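Local coordinates for protein WipB (Legionella pneumophila, PDB 5NNY) that acts as a translocated Ser/Thr phosphatase that targets the host lysosomal nutrient-sensing machinery, the part described here being its phosphatase domain, at residues F59-E69 / A163-A172; N128-A136 / L152-F161. One frame throughout, in Å; residues are numbered along the deposited sequence.

Both contacts use helix 159-169, one at each end. Contact 2 takes its N-terminal end, where F161 packs against helix 128-138; contact 1 takes its C-terminal turns, against which F59 and helix 64-79 rest. Both segments of contact 2 fall, in sequence, between the two of contact 1. Their centres are about 20 Å apart, that of contact 2 about 10 Å and that of contact 1 about 24 Å from the chain centre. Contact 2 includes N128 and H129, which resemble the Asn-His signature of calcineurin-like phosphoesterases and so probably lie near the active site. Contact 1 is helix packing at the periphery of the domain, partly buried.

Contact 1 (F59-E69 / A163-A172); sequences FSAENKQERLE and ALQEAIAAGA
The start of helix 64-79, with F59 in the loop before it, packs against the last turns of helix 159-169, and the F59 ring lies against E166. E166 CB sits over one face of the ring as a CH-pi contact, 3.8 Å from its centroid. The carboxylate stacks on the ring with the planes 27° apart, and its OE1 is offset toward the rim. With CG anti to the carbonyl carbon (chi1 -63°), F59 also reaches A163 with the end of its ring, CE2 to the methyl CB at 3.9 Å.

Water ties the polar groups of this end together. K64 NZ stays 6.3 Å from E166 OE2, yet it donates to a water that is 2.9 Å from this NZ and itself donates to F59 O. A second water donates to E166 O and accepts weakly from K64 NZ. E55 lies close to E166 with like charge, which might raise the tendency of one carboxylate to hold a proton.

Helix 159-169 ends in a Schellman motif, with G171 at positive phi, and this turn brings the chain across the first turns of helix 64-79, part of a predicted coiled coil. L68 fills the angle between them: its CD1 reaches A167 and A170, while L68 CB is packed tightly on A172 CB at 3.5 Å. Alongside, the aliphatic chain of K64 covers the A170 methyl, CD to CB 3.7 Å. Q65, extended from a CG anti to its N (chi1 -171°), runs past the A170 carbonyl, CG to O 3.2 Å. Further along helix 64-79, K72 NZ is hydrogen-bonded to A172 O.

Contact 2 (N128-A136 / L152-F161); sequences NHGIEFVEA and LGNIQHGNSF
The side-chain amide of Q156 is held by three hydrogen bonds to helix 128-138. NE2 gives one N-H to E132 OE1 at 2.9 Å, nearly straight at 171° and onto the anti lone pair, the carboxylate and amide being almost coplanar. Its other N-H goes to N128 O at 3.1 Å, reaching that carbonyl from above its plane. Q156 OE1 in turn accepts from N128 ND2 at 3.1 Å, so both ends of the amide are used and its rotation is fixed. The same amide lies flat over one face of the H129 imidazole, planes 2° apart, with OE1 4.0 Å above the ring plane of H129. H157 O meets that ring at its edge.

Beyond Q156, a water bridges E132 OE1 and Q156 O, while E132 OE2 approaches F161 CD2 at 3.6 Å. F161, its CG anti to N (chi1 180°), extends to A136, CZ to CB 3.6 Å, and its CE1 lies at the edge of the F133 ring, near that ring's plane. L152 inserts CD1 beside E135, whose OE2 is bonded to Y260 and H262.

H129 ND1 is hydrogen-bonded to V99 O, and its ring touches D96 and D100. N128 and H129 belong to an S-N-H sequence, consistent with the phosphoesterase Asn-His signature. Helix 128-138 follows strand 121-125 of the mixed sheet; helices 105-117 and 175-186 pack on F133, and helix 262-270 on L152.

Contact 1 (F59-E69 / A163-A172)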
loop_
_atom_site.group_PDB
_atom_site.type_symbol
_atom_site.label_atom_id
_atom_site.label_comp_id
_atom_site.label_asym_id
_atom_site.label_seq_id
_atom_site.Cartn_x
_atom_site.Cartn_y
_atom_site.Cartn_z
ATOM N N PHE A 59 0.612 -14.987 -20.329
ATOM C CA PHE A 59 -0.775 -14.625 -20.586
ATOM C C PHE A 59 -1.174 -14.752 -22.050
ATOM O O PHE A 59 -2.363 -14.639 -22.358
ATOM C CB PHE A 59 -1.038 -13.208 -20.080
ATOM C CG PHE A 59 -0.854 -13.077 -18.600
ATOM C CD1 PHE A 59 -1.673 -13.784 -17.731
ATOM C CD2 PHE A 59 0.148 -12.275 -18.074
ATOM C CE1 PHE A 59 -1.508 -13.687 -16.365
ATOM C CE2 PHE A 59 0.319 -12.165 -16.696
ATOM C CZ PHE A 59 -0.508 -12.873 -15.840
ATOM N N SER A 60 -0.226 -14.985 -22.949
ATOM C CA SER A 60 -0.553 -15.305 -24.330
ATOM C C SER A 60 -0.434 -16.795 -24.613
ATOM O O SER A 60 -0.682 -17.226 -25.745
ATOM C CB SER A 60 0.345 -14.519 -25.287
ATOM O OG SER A 60 1.603 -15.147 -25.401
ATOM N N ALA A 61 -0.068 -17.584 -23.611
ATOM C CA ALA A 61 0.132 -19.006 -23.804
ATOM C C ALA A 61 -1.199 -19.737 -23.748
ATOM O O ALA A 61 -2.084 -19.407 -22.951
ATOM C CB ALA A 61 1.087 -19.563 -22.745
ATOM N N GLU A 62 -1.328 -20.752 -24.601
ATOM C CA GLU A 62 -2.549 -21.544 -24.628
ATOM C C GLU A 62 -2.771 -22.252 -23.300
ATOM O O GLU A 62 -3.913 -22.404 -22.852
ATOM C CB GLU A 62 -2.494 -22.554 -25.775
ATOM C CG GLU A 62 -1.616 -22.134 -26.962
ATOM C CD GLU A 62 -0.109 -22.237 -26.666
ATOM O OE1 GLU A 62 0.617 -21.235 -26.867
ATOM O OE2 GLU A 62 0.341 -23.312 -26.208
ATOM N N ASN A 63 -1.690 -22.685 -22.653
ATOM C CA ASN A 63 -1.743 -23.355 -21.355
ATOM C C ASN A 63 -1.472 -22.389 -20.200
ATOM O O ASN A 63 -0.835 -22.766 -19.205
ATOM C CB ASN A 63 -0.756 -24.521 -21.324
ATOM C CG ASN A 63 0.699 -24.078 -21.515
ATOM O OD1 ASN A 63 0.977 -22.994 -22.036
ATOM N ND2 ASN A 63 1.633 -24.940 -21.117
ATOM N N LYS A 64 -1.964 -21.146 -20.300
ATOM C CA LYS A 64 -1.695 -20.129 -19.284
ATOM C C LYS A 64 -2.190 -20.559 -17.913
ATOM O O LYS A 64 -1.530 -20.293 -16.898
ATOM C CB LYS A 64 -2.335 -18.793 -19.670
ATOM C CG LYS A 64 -3.832 -18.849 -19.931
ATOM C CD LYS A 64 -4.394 -17.436 -20.066
ATOM C CE LYS A 64 -4.979 -17.161 -21.419
ATOM N NZ LYS A 64 -5.819 -15.923 -21.353
ATOM N N GLN A 65 -3.347 -21.223 -17.854
ATOM C CA GLN A 65 -3.853 -21.647 -16.555
ATOM C C GLN A 65 -2.887 -22.622 -15.899
ATOM O O GLN A 65 -2.544 -22.467 -14.721
ATOM C CB GLN A 65 -5.245 -22.265 -16.678
ATOM C CG GLN A 65 -5.878 -22.505 -15.311
ATOM C CD GLN A 65 -7.306 -23.000 -15.338
ATOM O OE1 GLN A 65 -7.935 -23.081 -16.385
ATOM N NE2 GLN A 65 -7.831 -23.321 -14.162
ATOM N N GLU A 66 -2.434 -23.631 -16.654
ATOM C CA GLU A 66 -1.508 -24.622 -16.110
ATOM C C GLU A 66 -0.230 -23.957 -15.621
ATOM O O GLU A 66 0.236 -24.223 -14.511
ATOM C CB GLU A 66 -1.182 -25.693 -17.163
ATOM C CG GLU A 66 -0.020 -26.611 -16.738
ATOM C CD GLU A 66 0.533 -27.495 -17.857
ATOM O OE1 GLU A 66 1.151 -28.528 -17.519
ATOM O OE2 GLU A 66 0.379 -27.162 -19.058
ATOM N N ARG A 67 0.348 -23.081 -16.445
ATOM C CA ARG A 67 1.581 -22.390 -16.083
ATOM C C ARG A 67 1.428 -21.638 -14.769
ATOM O O ARG A 67 2.299 -21.708 -13.893
ATOM C CB ARG A 67 1.974 -21.409 -17.189
ATOM C CG ARG A 67 2.468 -22.030 -18.501
ATOM C CD ARG A 67 2.485 -20.943 -19.569
ATOM N NE ARG A 67 3.034 -21.347 -20.867
ATOM C CZ ARG A 67 4.183 -20.889 -21.353
ATOM N NH1 ARG A 67 4.619 -21.259 -22.560
ATOM N NH2 ARG A 67 4.905 -20.056 -20.626
ATOM N N LEU A 68 0.346 -20.866 -14.646
ATOM C CA LEU A 68 0.116 -20.039 -13.462
ATOM C C LEU A 68 -0.161 -20.887 -12.219
ATOM O O LEU A 68 0.312 -20.565 -11.126
ATOM C CB LEU A 68 -1.049 -19.081 -13.716
ATOM C CG LEU A 68 -0.812 -18.024 -14.791
ATOM C CD1 LEU A 68 -2.110 -17.363 -15.210
ATOM C CD2 LEU A 68 0.168 -17.006 -14.277
ATOM N N GLU A 69 -0.922 -21.976 -12.372
ATOM C CA GLU A 69 -1.182 -22.871 -11.246
ATOM C C GLU A 69 0.113 -23.445 -10.683
ATOM O O GLU A 69 0.283 -23.527 -9.462
ATOM C CB GLU A 69 -2.113 -24.016 -11.667
ATOM C CG GLU A 69 -3.505 -23.602 -12.158
ATOM C CD GLU A 69 -4.536 -23.447 -11.051
ATOM O OE1 GLU A 69 -4.149 -23.377 -9.863
ATOM O OE2 GLU A 69 -5.744 -23.403 -11.377
ATOM N N ALA A 163 -1.580 -8.064 -14.136
ATOM C CA ALA A 163 -1.225 -9.484 -14.086
ATOM C C ALA A 163 -2.150 -10.246 -13.147
ATOM O O ALA A 163 -2.546 -11.383 -13.432
ATOM C CB ALA A 163 0.232 -9.650 -13.656
ATOM N N LEU A 164 -2.539 -9.619 -12.033
ATOM C CA LEU A 164 -3.473 -10.273 -11.117
ATOM C C LEU A 164 -4.824 -10.498 -11.783
ATOM O O LEU A 164 -5.382 -11.596 -11.721
ATOM C CB LEU A 164 -3.642 -9.437 -9.850
ATOM C CG LEU A 164 -4.485 -10.115 -8.764
ATOM C CD1 LEU A 164 -3.819 -11.375 -8.257
ATOM C CD2 LEU A 164 -4.757 -9.156 -7.626
ATOM N N GLN A 165 -5.366 -9.452 -12.428
ATOM C CA GLN A 165 -6.635 -9.574 -13.148
ATOM C C GLN A 165 -6.598 -10.694 -14.173
ATOM O O GLN A 165 -7.550 -11.472 -14.292
ATOM C CB GLN A 165 -6.954 -8.252 -13.841
ATOM C CG GLN A 165 -7.215 -7.143 -12.879
ATOM C CD GLN A 165 -7.329 -5.810 -13.580
ATOM O OE1 GLN A 165 -6.478 -5.450 -14.394
ATOM N NE2 GLN A 165 -8.378 -5.070 -13.268
ATOM N N GLU A 166 -5.521 -10.766 -14.946
ATOM C CA GLU A 166 -5.417 -11.798 -15.967
ATOM C C GLU A 166 -5.299 -13.182 -15.352
ATOM O O GLU A 166 -5.819 -14.162 -15.901
ATOM C CB GLU A 166 -4.207 -11.529 -16.844
ATOM C CG GLU A 166 -4.301 -10.224 -17.593
ATOM C CD GLU A 166 -3.080 -10.021 -18.434
ATOM O OE1 GLU A 166 -2.094 -9.428 -17.937
ATOM O OE2 GLU A 166 -3.097 -10.511 -19.579
ATOM N N ALA A 167 -4.577 -13.299 -14.239
ATOM C CA ALA A 167 -4.474 -14.610 -13.609
ATOM C C ALA A 167 -5.823 -15.046 -13.060
ATOM O O ALA A 167 -6.178 -16.230 -13.120
ATOM C CB ALA A 167 -3.406 -14.604 -12.514
ATOM N N ILE A 168 -6.603 -14.101 -12.537
ATOM C CA ILE A 168 -7.941 -14.455 -12.078
ATOM C C ILE A 168 -8.814 -14.854 -13.261
ATOM O O ILE A 168 -9.556 -15.846 -13.199
ATOM C CB ILE A 168 -8.563 -13.298 -11.281
ATOM C CG1 ILE A 168 -7.791 -13.086 -9.976
ATOM C CG2 ILE A 168 -10.012 -13.601 -10.980
ATOM C CD1 ILE A 168 -8.163 -11.776 -9.274
ATOM N N ALA A 169 -8.724 -14.100 -14.359
ATOM C CA ALA A 169 -9.494 -14.419 -15.557
ATOM C C ALA A 169 -9.135 -15.796 -16.107
ATOM O O ALA A 169 -10.000 -16.503 -16.650
ATOM C CB ALA A 169 -9.273 -13.352 -16.630
ATOM N N ALA A 170 -7.866 -16.199 -15.974
ATOM C CA ALA A 170 -7.431 -17.500 -16.466
ATOM C C ALA A 170 -7.846 -18.634 -15.547
ATOM O O ALA A 170 -7.582 -19.800 -15.872
ATOM C CB ALA A 170 -5.910 -17.518 -16.656
ATOM N N GLY A 171 -8.481 -18.322 -14.414
ATOM C CA GLY A 171 -8.905 -19.315 -13.459
ATOM C C GLY A 171 -7.825 -19.832 -12.532
ATOM O O GLY A 171 -8.070 -20.804 -11.813
ATOM N N ALA A 172 -6.649 -19.214 -12.520
ATOM C CA ALA A 172 -5.550 -19.692 -11.685
ATOM C C ALA A 172 -5.555 -19.072 -10.295
ATOM O O ALA A 172 -4.986 -19.658 -9.356
ATOM C CB ALA A 172 -4.218 -19.401 -12.369
HETATM O O HOH W 1 -4.335 -13.645 -20.250
HETATM O O HOH W 2 -6.371 -14.181 -18.665
HETATM O O HOH W 3 -7.500 -22.811 -9.541
#

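Contact 2 (N128-A136 / L152-F161)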
loop_
_atom_site.group_PDB
_atom_site.type_symbol
_atom_site.label_atom_id
_atom_site.label_comp_id
_atom_site.label_asym_id
_atom_site.label_seq_id
_atom_site.Cartn_x
_atom_site.Cartn_y
_atom_site.Cartn_z
ATOM N N ASN A 128 -1.618 6.431 -4.145
ATOM C CA ASN A 128 -2.450 6.395 -5.339
ATOM C C ASN A 128 -2.490 4.991 -5.935
ATOM O O ASN A 128 -3.543 4.546 -6.410
ATOM C CB ASN A 128 -1.958 7.419 -6.371
ATOM C CG ASN A 128 -0.431 7.504 -6.462
ATOM O OD1 ASN A 128 0.243 7.911 -5.510
ATOM N ND2 ASN A 128 0.113 7.167 -7.631
ATOM N N HIS A 129 -1.365 4.264 -5.885
ATOM C CA HIS A 129 -1.348 2.897 -6.411
ATOM C C HIS A 129 -2.219 1.980 -5.554
ATOM O O HIS A 129 -3.073 1.247 -6.064
ATOM C CB HIS A 129 0.091 2.366 -6.480
ATOM C CG HIS A 129 0.925 2.973 -7.563
ATOM N ND1 HIS A 129 0.949 2.489 -8.853
ATOM C CD2 HIS A 129 1.796 4.013 -7.538
ATOM C CE1 HIS A 129 1.781 3.213 -9.581
ATOM N NE2 HIS A 129 2.308 4.142 -8.806
ATOM N N GLY A 130 -2.020 2.027 -4.261
ATOM C CA GLY A 130 -2.789 1.216 -3.361
ATOM C C GLY A 130 -4.281 1.501 -3.354
ATOM O O GLY A 130 -5.096 0.648 -3.243
ATOM N N ILE A 131 -4.626 2.750 -3.595
ATOM C CA ILE A 131 -5.999 3.145 -3.644
ATOM C C ILE A 131 -6.760 2.487 -4.842
ATOM O O ILE A 131 -7.907 2.310 -4.787
ATOM C CB ILE A 131 -6.094 4.678 -3.593
ATOM C CG1 ILE A 131 -7.076 5.129 -2.568
ATOM C CG2 ILE A 131 -6.427 5.244 -4.923
ATOM C CD1 ILE A 131 -6.871 6.556 -2.189
ATOM N N GLU A 132 -6.075 2.170 -5.928
ATOM C CA GLU A 132 -6.706 1.486 -7.006
ATOM C C GLU A 132 -7.088 0.055 -6.556
ATOM O O GLU A 132 -8.126 -0.428 -6.893
ATOM C CB GLU A 132 -5.802 1.453 -8.208
ATOM C CG GLU A 132 -6.316 0.583 -9.300
ATOM C CD GLU A 132 -5.568 0.732 -10.629
ATOM O OE1 GLU A 132 -4.703 1.559 -10.766
ATOM O OE2 GLU A 132 -5.865 -0.033 -11.523
ATOM N N PHE A 133 -6.216 -0.594 -5.800
ATOM C CA PHE A 133 -6.572 -1.912 -5.268
ATOM C C PHE A 133 -7.759 -1.819 -4.304
ATOM O O PHE A 133 -8.687 -2.648 -4.362
ATOM C CB PHE A 133 -5.352 -2.544 -4.584
ATOM C CG PHE A 133 -5.599 -3.939 -4.054
ATOM C CD1 PHE A 133 -5.751 -5.002 -4.927
ATOM C CD2 PHE A 133 -5.718 -4.161 -2.689
ATOM C CE1 PHE A 133 -5.978 -6.294 -4.451
ATOM C CE2 PHE A 133 -5.926 -5.446 -2.189
ATOM C CZ PHE A 133 -6.073 -6.515 -3.084
ATOM N N VAL A 134 -7.752 -0.802 -3.437
ATOM C CA VAL A 134 -8.862 -0.567 -2.520
ATOM C C VAL A 134 -10.166 -0.435 -3.301
ATOM O O VAL A 134 -11.185 -1.048 -2.971
ATOM C CB VAL A 134 -8.591 0.691 -1.675
ATOM C CG1 VAL A 134 -9.876 1.123 -0.976
ATOM C CG2 VAL A 134 -7.459 0.435 -0.688
ATOM N N GLU A 135 -10.163 0.424 -4.315
ATOM C CA GLU A 135 -11.385 0.704 -5.056
ATOM C C GLU A 135 -11.885 -0.538 -5.767
ATOM O O GLU A 135 -13.076 -0.852 -5.717
ATOM C CB GLU A 135 -11.144 1.832 -6.062
ATOM C CG GLU A 135 -12.451 2.383 -6.671
ATOM C CD GLU A 135 -12.181 3.367 -7.796
ATOM O OE1 GLU A 135 -11.964 2.905 -8.943
ATOM O OE2 GLU A 135 -12.160 4.586 -7.517
ATOM N N ALA A 136 -10.979 -1.252 -6.439
ATOM C CA ALA A 136 -11.328 -2.504 -7.097
ATOM C C ALA A 136 -11.996 -3.467 -6.131
ATOM O O ALA A 136 -13.016 -4.084 -6.462
ATOM C CB ALA A 136 -10.076 -3.143 -7.693
ATOM N N LEU A 152 -8.989 4.912 -12.550
ATOM C CA LEU A 152 -7.710 4.990 -11.853
ATOM C C LEU A 152 -6.578 4.383 -12.673
ATOM O O LEU A 152 -5.447 4.873 -12.629
ATOM C CB LEU A 152 -7.815 4.301 -10.497
ATOM C CG LEU A 152 -8.747 5.040 -9.538
ATOM C CD1 LEU A 152 -8.807 4.282 -8.216
ATOM C CD2 LEU A 152 -8.247 6.490 -9.338
ATOM N N GLY A 153 -6.858 3.323 -13.427
ATOM C CA GLY A 153 -5.836 2.728 -14.269
ATOM C C GLY A 153 -5.367 3.629 -15.393
ATOM O O GLY A 153 -4.300 3.377 -15.969
ATOM N N ASN A 154 -6.150 4.660 -15.726
ATOM C CA ASN A 154 -5.766 5.624 -16.750
ATOM C C ASN A 154 -4.638 6.544 -16.299
ATOM O O ASN A 154 -4.040 7.222 -17.144
ATOM C CB ASN A 154 -6.952 6.508 -17.144
ATOM C CG ASN A 154 -7.975 5.794 -17.985
ATOM O OD1 ASN A 154 -7.693 4.759 -18.594
ATOM N ND2 ASN A 154 -9.184 6.355 -18.039
ATOM N N ILE A 155 -4.355 6.632 -15.000
ATOM C CA ILE A 155 -3.407 7.636 -14.510
ATOM C C ILE A 155 -2.160 7.030 -13.926
ATOM O O ILE A 155 -1.323 7.765 -13.381
ATOM C CB ILE A 155 -4.054 8.591 -13.491
ATOM C CG1 ILE A 155 -4.497 7.829 -12.241
ATOM C CG2 ILE A 155 -5.206 9.325 -14.145
ATOM C CD1 ILE A 155 -5.216 8.679 -11.224
ATOM N N GLN A 156 -2.015 5.711 -13.975
ATOM C CA GLN A 156 -0.816 5.092 -13.442
ATOM C C GLN A 156 -0.683 3.720 -14.074
ATOM O O GLN A 156 -1.667 3.119 -14.512
ATOM C CB GLN A 156 -0.868 5.002 -11.913
ATOM C CG GLN A 156 -2.064 4.204 -11.413
ATOM C CD GLN A 156 -2.380 4.468 -9.947
ATOM O OE1 GLN A 156 -1.841 5.391 -9.332
ATOM N NE2 GLN A 156 -3.260 3.654 -9.384
ATOM N N HIS A 157 0.545 3.240 -14.128
ATOM C CA HIS A 157 0.807 1.920 -14.661
ATOM C C HIS A 157 0.782 0.933 -13.507
ATOM O O HIS A 157 1.378 1.176 -12.453
ATOM C CB HIS A 157 2.124 1.888 -15.428
ATOM C CG HIS A 157 2.014 2.481 -16.799
ATOM N ND1 HIS A 157 3.102 2.938 -17.513
ATOM C CD2 HIS A 157 0.929 2.701 -17.584
ATOM C CE1 HIS A 157 2.693 3.412 -18.677
ATOM N NE2 HIS A 157 1.380 3.276 -18.747
ATOM N N GLY A 158 0.022 -0.129 -13.684
ATOM C CA GLY A 158 -0.203 -1.104 -12.644
ATOM C C GLY A 158 -0.028 -2.496 -13.187
ATOM O O GLY A 158 -0.948 -3.313 -13.103
ATOM N N ASN A 159 1.148 -2.754 -13.777
ATOM C CA ASN A 159 1.429 -4.075 -14.343
ATOM C C ASN A 159 1.075 -5.178 -13.364
ATOM O O ASN A 159 0.464 -6.189 -13.735
ATOM C CB ASN A 159 2.913 -4.195 -14.723
ATOM C CG ASN A 159 3.255 -5.563 -15.306
ATOM O OD1 ASN A 159 2.795 -5.900 -16.384
ATOM N ND2 ASN A 159 4.063 -6.352 -14.597
ATOM N N SER A 160 1.462 -5.008 -12.105
ATOM C CA SER A 160 1.295 -6.093 -11.143
ATOM C C SER A 160 -0.172 -6.367 -10.860
ATOM O O SER A 160 -0.526 -7.496 -10.491
ATOM C CB SER A 160 2.030 -5.754 -9.846
ATOM O OG SER A 160 1.485 -4.565 -9.305
ATOM N N PHE A 161 -1.038 -5.360 -11.037
ATOM C CA PHE A 161 -2.463 -5.567 -10.826
ATOM C C PHE A 161 -3.110 -6.130 -12.080
ATOM O O PHE A 161 -3.955 -7.025 -11.994
ATOM C CB PHE A 161 -3.116 -4.252 -10.386
ATOM C CG PHE A 161 -4.605 -4.339 -10.130
ATOM C CD1 PHE A 161 -5.115 -5.110 -9.099
ATOM C CD2 PHE A 161 -5.497 -3.597 -10.917
ATOM C CE1 PHE A 161 -6.486 -5.172 -8.874
ATOM C CE2 PHE A 161 -6.850 -3.633 -10.684
ATOM C CZ PHE A 161 -7.352 -4.421 -9.667
HETATM O O HOH W 4 -3.512 -1.196 -13.749
HETATM O O HOH W 5 -3.154 0.844 -13.070
HETATM O O HOH W 6 -11.390 3.527 -11.249
#